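Local coordinates for anopheles gambiae adenosine kinase (Anopheles gambiae, PDB 3LOO), which catalyses the ATP-dependent phosphorylation of adenosine to AMP, as an adenosine kinase of the pfkB carbohydrate kinase family, at residues L34-V39 and Y73-I78; P64-L69 and T136-V141. All blocks are in the same frame, centred on the assembly; numbering follows the deposited sequence.

Contact 1 (L34-V39 and Y73-I78). With B4P (bis(adenosine)-5'-tetraphosphate), chain D.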
ATOM      1  N   LEU A  34      -2.643  -8.950  -9.632  1.00 21.60           N
ATOM      2  CA  LEU A  34      -2.323 -10.336  -9.327  1.00 22.59           C
ATOM      3  C   LEU A  34      -0.806 -10.442  -9.368  1.00 23.10           C
ATOM      4  O   LEU A  34      -0.187 -10.120 -10.397  1.00 21.88           O
ATOM      5  CB  LEU A  34      -2.952 -11.277 -10.370  1.00 22.54           C
ATOM      6  CG  LEU A  34      -2.729 -12.808 -10.168  1.00 24.12           C
ATOM      7  CD1 LEU A  34      -3.294 -13.352  -8.813  1.00 22.59           C
ATOM      8  CD2 LEU A  34      -3.310 -13.636 -11.341  1.00 22.15           C
ATOM      9  N   ASP A  35      -0.206 -10.908  -8.268  1.00 23.77           N
ATOM     10  CA  ASP A  35       1.224 -11.105  -8.233  1.00 25.13           C
ATOM     11  C   ASP A  35       1.568 -12.419  -8.926  1.00 26.64           C
ATOM     12  O   ASP A  35       0.891 -13.451  -8.716  1.00 25.16           O
ATOM     13  CB  ASP A  35       1.758 -11.110  -6.788  1.00 25.33           C
ATOM     14  CG  ASP A  35       1.709  -9.718  -6.109  1.00 27.08           C
ATOM     15  OD1 ASP A  35       1.464  -8.686  -6.792  1.00 25.81           O
ATOM     16  OD2 ASP A  35       1.959  -9.668  -4.875  1.00 28.42           O
ATOM     17  N   ILE A  36       2.639 -12.366  -9.727  1.00 27.17           N
ATOM     18  CA  ILE A  36       3.205 -13.545 -10.359  1.00 28.33           C
ATOM     19  C   ILE A  36       4.620 -13.704  -9.809  1.00 28.06           C
ATOM     20  O   ILE A  36       5.541 -12.964 -10.149  1.00 26.98           O
ATOM     21  CB  ILE A  36       3.173 -13.422 -11.905  1.00 28.85           C
ATOM     22  CG1 ILE A  36       1.762 -13.149 -12.382  1.00 28.29           C
ATOM     23  CG2 ILE A  36       3.718 -14.673 -12.578  1.00 28.68           C
ATOM     24  CD1 ILE A  36       1.682 -12.792 -13.837  1.00 30.25           C
ATOM     25  N   SER A  37       4.777 -14.692  -8.951  1.00 28.40           N
ATOM     26  CA  SER A  37       5.924 -14.769  -8.086  1.00 30.86           C
ATOM     27  C   SER A  37       6.793 -15.963  -8.416  1.00 31.98           C
ATOM     28  O   SER A  37       6.283 -17.052  -8.511  1.00 32.20           O
ATOM     29  CB  SER A  37       5.434 -14.903  -6.649  1.00 31.06           C
ATOM     30  OG  SER A  37       6.535 -14.748  -5.768  1.00 34.62           O
ATOM     31  N   ALA A  38       8.100 -15.772  -8.545  1.00 33.71           N
ATOM     32  CA  ALA A  38       9.006 -16.898  -8.830  1.00 34.82           C
ATOM     33  C   ALA A  38      10.425 -16.690  -8.342  1.00 35.88           C
ATOM     34  O   ALA A  38      10.896 -15.555  -8.150  1.00 36.49           O
ATOM     35  CB  ALA A  38       9.009 -17.254 -10.350  1.00 35.02           C
ATOM     36  N   VAL A  39      11.111 -17.809  -8.142  1.00 37.52           N
ATOM     37  CA  VAL A  39      12.539 -17.792  -7.909  1.00 38.95           C
ATOM     38  C   VAL A  39      13.240 -17.736  -9.256  1.00 39.80           C
ATOM     39  O   VAL A  39      12.941 -18.504 -10.165  1.00 40.26           O
ATOM     40  CB  VAL A  39      12.985 -19.000  -7.048  1.00 39.54           C
ATOM     41  CG1 VAL A  39      14.530 -19.130  -7.029  1.00 38.63           C
ATOM     42  CG2 VAL A  39      12.418 -18.829  -5.646  1.00 38.70           C
ATOM     43  N   TYR A  73       9.267 -20.548 -15.364  1.00 41.03           N
ATOM     44  CA  TYR A  73       9.730 -20.476 -13.973  1.00 41.06           C
ATOM     45  C   TYR A  73       8.726 -20.961 -12.950  1.00 41.09           C
ATOM     46  O   TYR A  73       8.953 -20.814 -11.750  1.00 41.65           O
ATOM     47  CB  TYR A  73      10.250 -19.081 -13.601  1.00 40.54           C
ATOM     48  CG  TYR A  73      11.541 -18.709 -14.298  1.00 39.01           C
ATOM     49  CD1 TYR A  73      12.774 -18.955 -13.698  1.00 37.84           C
ATOM     50  CD2 TYR A  73      11.522 -18.120 -15.550  1.00 34.90           C
ATOM     51  CE1 TYR A  73      13.966 -18.610 -14.334  1.00 36.97           C
ATOM     52  CE2 TYR A  73      12.695 -17.769 -16.192  1.00 36.89           C
ATOM     53  CZ  TYR A  73      13.909 -18.014 -15.581  1.00 37.14           C
ATOM     54  OH  TYR A  73      15.058 -17.657 -16.242  1.00 38.35           O
ATOM     55  N   GLN A  74       7.628 -21.548 -13.421  1.00 41.61           N
ATOM     56  CA  GLN A  74       6.658 -22.193 -12.531  1.00 42.43           C
ATOM     57  C   GLN A  74       6.141 -21.156 -11.542  1.00 40.80           C
ATOM     58  O   GLN A  74       6.163 -21.395 -10.353  1.00 40.97           O
ATOM     59  CB  GLN A  74       7.330 -23.352 -11.754  1.00 43.50           C
ATOM     60  CG  GLN A  74       7.799 -24.544 -12.616  1.00 47.73           C
ATOM     61  CD  GLN A  74       6.790 -24.871 -13.711  1.00 52.74           C
ATOM     62  OE1 GLN A  74       6.745 -24.204 -14.756  1.00 55.03           O
ATOM     63  NE2 GLN A  74       5.961 -25.882 -13.470  1.00 53.35           N
ATOM     64  N   ALA A  75       5.756 -19.978 -12.036  1.00 39.28           N
ATOM     65  CA  ALA A  75       5.401 -18.865 -11.145  1.00 37.70           C
ATOM     66  C   ALA A  75       4.072 -19.120 -10.436  1.00 36.52           C
ATOM     67  O   ALA A  75       3.195 -19.813 -10.954  1.00 35.19           O
ATOM     68  CB  ALA A  75       5.372 -17.540 -11.897  1.00 37.69           C
ATOM     69  N   GLU A  76       3.944 -18.541  -9.254  1.00 34.99           N
ATOM     70  CA  GLU A  76       2.776 -18.715  -8.434  1.00 34.85           C
ATOM     71  C   GLU A  76       1.890 -17.474  -8.584  1.00 32.98           C
ATOM     72  O   GLU A  76       2.377 -16.363  -8.774  1.00 31.54           O
ATOM     73  CB  GLU A  76       3.213 -18.899  -6.980  1.00 34.91           C
ATOM     74  CG  GLU A  76       2.136 -19.391  -6.083  1.00 40.05           C
ATOM     75  CD  GLU A  76       2.529 -19.444  -4.599  1.00 46.31           C
ATOM     76  OE1 GLU A  76       3.727 -19.271  -4.277  1.00 48.32           O
ATOM     77  OE2 GLU A  76       1.617 -19.668  -3.755  1.00 48.37           O
ATOM     78  N   TYR A  77       0.590 -17.665  -8.506  1.00 31.46           N
ATOM     79  CA  TYR A  77      -0.338 -16.539  -8.546  1.00 30.64           C
ATOM     80  C   TYR A  77      -0.738 -16.148  -7.131  1.00 30.48           C
ATOM     81  O   TYR A  77      -1.216 -16.986  -6.371  1.00 30.74           O
ATOM     82  CB  TYR A  77      -1.598 -16.927  -9.321  1.00 30.89           C
ATOM     83  CG  TYR A  77      -1.453 -16.962 -10.829  1.00 32.45           C
ATOM     84  CD1 TYR A  77      -0.657 -16.011 -11.507  1.00 32.31           C
ATOM     85  CD2 TYR A  77      -2.174 -17.887 -11.595  1.00 32.74           C
ATOM     86  CE1 TYR A  77      -0.549 -16.024 -12.912  1.00 32.60           C
ATOM     87  CE2 TYR A  77      -2.069 -17.903 -13.004  1.00 32.12           C
ATOM     88  CZ  TYR A  77      -1.261 -16.972 -13.646  1.00 33.43           C
ATOM     89  OH  TYR A  77      -1.191 -16.955 -15.025  1.00 31.99           O
ATOM     90  N   ILE A  78      -0.566 -14.878  -6.772  1.00 29.39           N
ATOM     91  CA  ILE A  78      -0.930 -14.439  -5.434  1.00 28.75           C
ATOM     92  C   ILE A  78      -1.656 -13.136  -5.531  1.00 27.63           C
ATOM     93  O   ILE A  78      -1.202 -12.225  -6.217  1.00 27.10           O
ATOM     94  CB  ILE A  78       0.297 -14.308  -4.463  1.00 28.76           C
ATOM     95  CG1 ILE A  78       1.179 -15.553  -4.530  1.00 30.80           C
ATOM     96  CG2 ILE A  78      -0.208 -14.129  -3.034  1.00 28.49           C
ATOM     97  CD1 ILE A  78       2.652 -15.354  -4.011  1.00 33.10           C
TER
HETATM   98  PA  B4P D 349       6.993  -5.829  -1.066  1.00 40.64           P
HETATM   99  O1A B4P D 349       7.013  -7.324  -0.786  1.00 40.95           O
HETATM  100  O2A B4P D 349       8.050  -5.277  -2.021  1.00 41.59           O
HETATM  101  O3A B4P D 349       7.333  -5.125   0.337  1.00 37.15           O
HETATM  102  PB  B4P D 349       6.334  -4.078   1.006  1.00 39.28           P
HETATM  103  O1B B4P D 349       5.055  -4.760   1.497  1.00 34.70           O
HETATM  104  O2B B4P D 349       6.242  -2.776   0.228  1.00 32.11           O
HETATM  105  O3B B4P D 349       7.440  -4.042   2.248  1.00 32.94           O
HETATM  106  PG  B4P D 349       8.272  -2.777   2.795  1.00 26.54           P
HETATM  107  O1G B4P D 349       9.622  -2.675   2.173  1.00 28.03           O
HETATM  108  O2G B4P D 349       7.384  -1.563   2.610  1.00 27.21           O
HETATM  109  O3G B4P D 349       8.415  -3.052   4.366  1.00 30.34           O
HETATM  110  PD  B4P D 349       9.700  -3.441   5.260  1.00 28.90           P
HETATM  111  O1D B4P D 349      10.539  -4.381   4.477  1.00 32.04           O
HETATM  112  O2D B4P D 349      10.317  -2.238   5.917  1.00 31.89           O
HETATM  113  O5E B4P D 349       5.502  -5.353  -1.504  1.00 37.36           O
HETATM  114  C5E B4P D 349       4.915  -6.263  -2.407  1.00 31.39           C
HETATM  115  C4E B4P D 349       3.617  -5.800  -3.002  1.00 26.26           C
HETATM  116  O4E B4P D 349       3.736  -4.568  -3.714  1.00 25.53           O
HETATM  117  C3E B4P D 349       3.208  -6.802  -4.047  1.00 25.22           C
HETATM  118  O3E B4P D 349       2.142  -7.557  -3.439  1.00 25.51           O
HETATM  119  C2E B4P D 349       2.681  -5.968  -5.209  1.00 23.88           C
HETATM  120  O2E B4P D 349       1.382  -6.343  -5.686  1.00 23.45           O
HETATM  121  C1E B4P D 349       2.708  -4.525  -4.669  1.00 23.53           C
HETATM  122  N9A B4P D 349       3.057  -3.592  -5.755  1.00 22.72           N
HETATM  123  C8A B4P D 349       4.232  -3.491  -6.442  1.00 21.15           C
HETATM  124  N7A B4P D 349       4.097  -2.495  -7.365  1.00 22.96           N
HETATM  125  C5A B4P D 349       2.831  -1.988  -7.290  1.00 21.56           C
HETATM  126  C6A B4P D 349       2.123  -0.972  -7.954  1.00 23.67           C
HETATM  127  N6A B4P D 349       2.654  -0.239  -8.981  1.00 21.85           N
HETATM  128  N1A B4P D 349       0.832  -0.738  -7.606  1.00 21.15           N
HETATM  129  C2A B4P D 349       0.239  -1.427  -6.599  1.00 23.11           C
HETATM  130  N3A B4P D 349       0.901  -2.392  -5.940  1.00 21.23           N
HETATM  131  C4A B4P D 349       2.189  -2.680  -6.259  1.00 23.00           C
HETATM  132  O5F B4P D 349       8.946  -4.321   6.368  1.00 30.85           O
HETATM  133  C5F B4P D 349       7.747  -3.880   6.994  1.00 29.30           C
HETATM  134  C4F B4P D 349       7.608  -4.690   8.282  1.00 28.95           C
HETATM  135  O4F B4P D 349       7.791  -6.099   8.053  1.00 32.22           O
HETATM  136  C3F B4P D 349       8.721  -4.356   9.258  1.00 28.76           C
HETATM  137  O3F B4P D 349       8.412  -3.148   9.940  1.00 26.21           O
HETATM  138  C2F B4P D 349       8.739  -5.579  10.155  1.00 29.96           C
HETATM  139  O2F B4P D 349       7.718  -5.478  11.167  1.00 28.42           O
HETATM  140  C1F B4P D 349       8.440  -6.723   9.169  1.00 30.45           C
HETATM  141  N9B B4P D 349       9.755  -7.271   8.708  1.00 33.12           N
HETATM  142  C8B B4P D 349      10.356  -7.006   7.530  1.00 32.26           C
HETATM  143  N7B B4P D 349      11.543  -7.651   7.434  1.00 35.36           N
HETATM  144  C5B B4P D 349      11.736  -8.357   8.568  1.00 33.68           C
HETATM  145  C6B B4P D 349      12.739  -9.184   9.065  1.00 36.13           C
HETATM  146  N6B B4P D 349      13.835  -9.424   8.302  1.00 37.08           N
HETATM  147  N1B B4P D 349      12.596  -9.759  10.300  1.00 35.76           N
HETATM  148  C2B B4P D 349      11.500  -9.524  11.064  1.00 34.97           C
HETATM  149  N3B B4P D 349      10.493  -8.712  10.635  1.00 34.91           N
HETATM  150  C4B B4P D 349      10.558  -8.101   9.411  1.00 33.65           C
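Strands 34-39 and 76-78 pair antiparallel at the margin of the five-stranded sheet, where 76-80 is an outermost strand and 33-39 its neighbour. Two hydrogen-bonded pairs, D35 with I78 and S37 with E76, enclose the non-hydrogen-bonded pair I36 with Y77. The two outer pairs supply four backbone bonds, among them E76 N to S37 O, 2.9 Å long and almost straight (169° at the hydrogen).

On the face that carries I36 and Y77, the aromatic ring gathers the aliphatic groups. L34 CD2 sits over one side of the Y77 ring, 4.0 Å from its centroid in a CH-pi contact, whereas I36 CG1 meets the ring edge in plane, 3.7 Å from Y77 CE1. The Y77 hydroxyl bonds to that of Y111, whose ring also packs edge-to-face on Y77. I36 CG2, anti to the backbone N (CG1 at chi1 -55°), presses on A75 CB at 3.4 Å, a tight fit, and A38 CB touches both Y73 CB at 3.9 Å and A75 CB at 4.0 Å.

On the opposite face, which also carries S37, E76 and I78, D35 reaches the ligand. With CG anti to its carbonyl carbon (chi1 -70°), D35 spreads its carboxylate across the ribose diol: OD1 accepts from O2E of bis(adenosine)-5'-tetraphosphate and OD2 from O3E at 2.6 Å. OD2 is also held by N313 ND2, which helps fix the carboxylate's rotation. A strand aspartate gripping both ribose hydroxyls is characteristic of the nucleoside site of adenosine kinases in the pfkB family.

Contact 2 (P64-L69 and T136-V141)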
ATOM      1  N   PRO A  64       6.934  -9.502 -22.243  1.00 35.08           N
ATOM      2  CA  PRO A  64       7.147 -10.941 -22.437  1.00 34.72           C
ATOM      3  C   PRO A  64       7.578 -11.655 -21.177  1.00 34.18           C
ATOM      4  O   PRO A  64       7.589 -12.882 -21.141  1.00 34.05           O
ATOM      5  CB  PRO A  64       8.267 -10.997 -23.508  1.00 34.62           C
ATOM      6  CG  PRO A  64       8.089  -9.680 -24.274  1.00 35.17           C
ATOM      7  CD  PRO A  64       7.780  -8.705 -23.168  1.00 34.64           C
ATOM      8  N   MET A  65       7.950 -10.904 -20.146  1.00 33.62           N
ATOM      9  CA  MET A  65       8.422 -11.527 -18.907  1.00 32.85           C
ATOM     10  C   MET A  65       7.337 -12.314 -18.150  1.00 32.13           C
ATOM     11  O   MET A  65       7.633 -13.348 -17.517  1.00 31.08           O
ATOM     12  CB  MET A  65       9.042 -10.462 -18.011  1.00 32.96           C
ATOM     13  CG  MET A  65       9.730 -11.002 -16.795  1.00 34.73           C
ATOM     14  SD  MET A  65      10.327  -9.700 -15.697  1.00 42.65           S
ATOM     15  CE  MET A  65       8.905  -8.565 -15.632  1.00 26.34           C
ATOM     16  N   TYR A  66       6.091 -11.823 -18.202  1.00 31.52           N
ATOM     17  CA  TYR A  66       4.969 -12.456 -17.458  1.00 31.03           C
ATOM     18  C   TYR A  66       4.717 -13.925 -17.915  1.00 31.82           C
ATOM     19  O   TYR A  66       4.770 -14.868 -17.096  1.00 31.74           O
ATOM     20  CB  TYR A  66       3.714 -11.549 -17.493  1.00 30.58           C
ATOM     21  CG  TYR A  66       4.031 -10.189 -16.862  1.00 29.80           C
ATOM     22  CD1 TYR A  66       4.122 -10.055 -15.475  1.00 28.63           C
ATOM     23  CD2 TYR A  66       4.341  -9.084 -17.654  1.00 28.41           C
ATOM     24  CE1 TYR A  66       4.440  -8.831 -14.890  1.00 29.57           C
ATOM     25  CE2 TYR A  66       4.673  -7.864 -17.084  1.00 30.75           C
ATOM     26  CZ  TYR A  66       4.720  -7.747 -15.704  1.00 29.48           C
ATOM     27  OH  TYR A  66       5.054  -6.571 -15.124  1.00 27.79           O
ATOM     28  N   GLN A  67       4.540 -14.132 -19.219  1.00 32.40           N
ATOM     29  CA  GLN A  67       4.351 -15.494 -19.745  1.00 33.81           C
ATOM     30  C   GLN A  67       5.574 -16.376 -19.479  1.00 34.31           C
ATOM     31  O   GLN A  67       5.429 -17.577 -19.180  1.00 35.30           O
ATOM     32  CB  GLN A  67       4.065 -15.455 -21.240  1.00 34.58           C
ATOM     33  CG  GLN A  67       3.778 -16.809 -21.859  1.00 39.60           C
ATOM     34  CD  GLN A  67       3.755 -16.787 -23.383  1.00 46.01           C
ATOM     35  OE1 GLN A  67       3.628 -15.730 -24.008  1.00 50.04           O
ATOM     36  NE2 GLN A  67       3.864 -17.965 -23.991  1.00 47.23           N
ATOM     37  N   GLU A  68       6.771 -15.788 -19.587  1.00 34.07           N
ATOM     38  CA  GLU A  68       7.995 -16.510 -19.325  1.00 34.40           C
ATOM     39  C   GLU A  68       8.071 -16.983 -17.878  1.00 34.67           C
ATOM     40  O   GLU A  68       8.496 -18.123 -17.613  1.00 33.48           O
ATOM     41  CB  GLU A  68       9.203 -15.653 -19.702  1.00 35.06           C
ATOM     42  CG  GLU A  68      10.535 -16.322 -19.477  1.00 37.81           C
ATOM     43  CD  GLU A  68      11.714 -15.562 -20.081  1.00 40.26           C
ATOM     44  OE1 GLU A  68      11.546 -14.494 -20.740  1.00 40.20           O
ATOM     45  OE2 GLU A  68      12.828 -16.052 -19.876  1.00 41.11           O
ATOM     46  N   LEU A  69       7.657 -16.117 -16.939  1.00 34.58           N
ATOM     47  CA  LEU A  69       7.570 -16.506 -15.525  1.00 35.09           C
ATOM     48  C   LEU A  69       6.575 -17.667 -15.339  1.00 35.25           C
ATOM     49  O   LEU A  69       6.859 -18.624 -14.629  1.00 34.38           O
ATOM     50  CB  LEU A  69       7.145 -15.330 -14.610  1.00 34.20           C
ATOM     51  CG  LEU A  69       8.085 -14.130 -14.492  1.00 34.62           C
ATOM     52  CD1 LEU A  69       7.436 -13.037 -13.635  1.00 32.88           C
ATOM     53  CD2 LEU A  69       9.432 -14.542 -13.925  1.00 35.38           C
ATOM     54  N   THR A 136      -6.773  -7.511 -16.298  1.00 27.61           N
ATOM     55  CA  THR A 136      -6.324  -7.220 -14.926  1.00 25.20           C
ATOM     56  C   THR A 136      -4.809  -7.058 -14.861  1.00 24.44           C
ATOM     57  O   THR A 136      -4.097  -7.751 -15.546  1.00 24.91           O
ATOM     58  CB  THR A 136      -6.908  -8.260 -13.922  1.00 25.46           C
ATOM     59  OG1 THR A 136      -8.347  -8.200 -14.011  1.00 23.89           O
ATOM     60  CG2 THR A 136      -6.488  -7.992 -12.466  1.00 21.22           C
ATOM     61  N   GLY A 137      -4.338  -6.095 -14.069  1.00 24.17           N
ATOM     62  CA  GLY A 137      -2.926  -5.805 -13.916  1.00 22.56           C
ATOM     63  C   GLY A 137      -2.263  -6.898 -13.100  1.00 22.81           C
ATOM     64  O   GLY A 137      -2.929  -7.638 -12.359  1.00 21.74           O
ATOM     65  N   THR A 138      -0.945  -6.999 -13.244  1.00 23.61           N
ATOM     66  CA  THR A 138      -0.180  -8.018 -12.580  1.00 24.56           C
ATOM     67  C   THR A 138       1.098  -7.361 -12.088  1.00 25.35           C
ATOM     68  O   THR A 138       1.469  -6.260 -12.554  1.00 24.96           O
ATOM     69  CB  THR A 138       0.205  -9.189 -13.546  1.00 24.95           C
ATOM     70  OG1 THR A 138       0.985  -8.688 -14.652  1.00 26.43           O
ATOM     71  CG2 THR A 138      -1.025  -9.904 -14.081  1.00 22.99           C
ATOM     72  N   CYS A 139       1.784  -8.034 -11.179  1.00 23.13           N
ATOM     73  CA  CYS A 139       3.067  -7.549 -10.729  1.00 24.53           C
ATOM     74  C   CYS A 139       4.010  -8.742 -10.670  1.00 24.44           C
ATOM     75  O   CYS A 139       3.731  -9.704  -9.965  1.00 24.65           O
ATOM     76  CB  CYS A 139       2.961  -6.872  -9.336  1.00 23.43           C
ATOM     77  SG  CYS A 139       4.569  -6.260  -8.717  1.00 25.08           S
ATOM     78  N   ALA A 140       5.088  -8.689 -11.456  1.00 24.99           N
ATOM     79  CA  ALA A 140       6.159  -9.667 -11.373  1.00 25.03           C
ATOM     80  C   ALA A 140       6.849  -9.482 -10.044  1.00 26.67           C
ATOM     81  O   ALA A 140       7.224  -8.352  -9.694  1.00 25.70           O
ATOM     82  CB  ALA A 140       7.168  -9.456 -12.540  1.00 24.46           C
ATOM     83  N   VAL A 141       7.015 -10.572  -9.295  1.00 27.69           N
ATOM     84  CA  VAL A 141       7.762 -10.545  -8.045  1.00 29.26           C
ATOM     85  C   VAL A 141       8.889 -11.567  -8.195  1.00 32.03           C
ATOM     86  O   VAL A 141       8.656 -12.779  -8.108  1.00 32.72           O
ATOM     87  CB  VAL A 141       6.887 -10.961  -6.843  1.00 29.04           C
ATOM     88  CG1 VAL A 141       7.726 -11.014  -5.567  1.00 30.66           C
ATOM     89  CG2 VAL A 141       5.669 -10.028  -6.653  1.00 26.15           C
TER
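A helix packed on a beta-sheet makes this contact: helix 64-73 covers one face of the five-stranded sheet that, in adenosine kinases of the pfkB family, forms the lid over the nucleoside site. The short axes of 64-69 and 137-141 pass 9.4 Å apart at 67°, so the helix runs across the strand and meets it through M65, Y66 and L69.

A140 is the centre of the packing. Its methyl group points to the helix and is touched by three side chains: M65 CE lies 3.7 Å from A140 CB, Y66 CE1 is equally near, and L69 CD1 approaches at 3.8 Å. M65 delivers its methyl by an extended chain that bends only at the last torsion (chi3 45°), which also places CE above one face of the Y66 ring.

That ring is wedged between helix and strand. T138 OG1 stands over the face opposite M65 CE, 3.5 Å from Y66 CE1, and the rim of the same ring meets the strand backbone in plane at A140 N. Y66 OH is hydrogen-bonded to C151 O of the adjoining strand 147-153, anchoring the far end of the tyrosine. I36 of strand 33-39 adds to the apolar surroundings of both Y66 and T138.

C139, between T138 and A140, turns its side chain from the helix to the opposite face of the sheet, where it touches bis(adenosine)-5'-tetraphosphate. On the helix side, the T138 hydroxyl, held between its own backbone N and carbonyl carbon (chi1 59°), is buried without a polar partner in the model, its OG1 lying 3.4 Å above the plane of the Y66 ring.

Overall arrangement
Both contacts belong to the five-stranded sheet, in which strands 33-39 and 137-144 are neighbours, joined by backbone bonds such as I36 N to C139 O (2.9 Å). Helix 64-73 leads into strand 76-80, so a single helix-strand unit supplies one partner to each contact. Contact 1 reaches the sheet margin, with E76 and V39 exposed, and combines four backbone hydrogen bonds with packing around the Y77 ring; in contact 2 every touching residue is buried, and helix and strand meet by side-chain packing. I36 faces the helix together with T138 and A140, while D35 and C139 lie on the ligand side, where D35 OD1 packs against C139 CB.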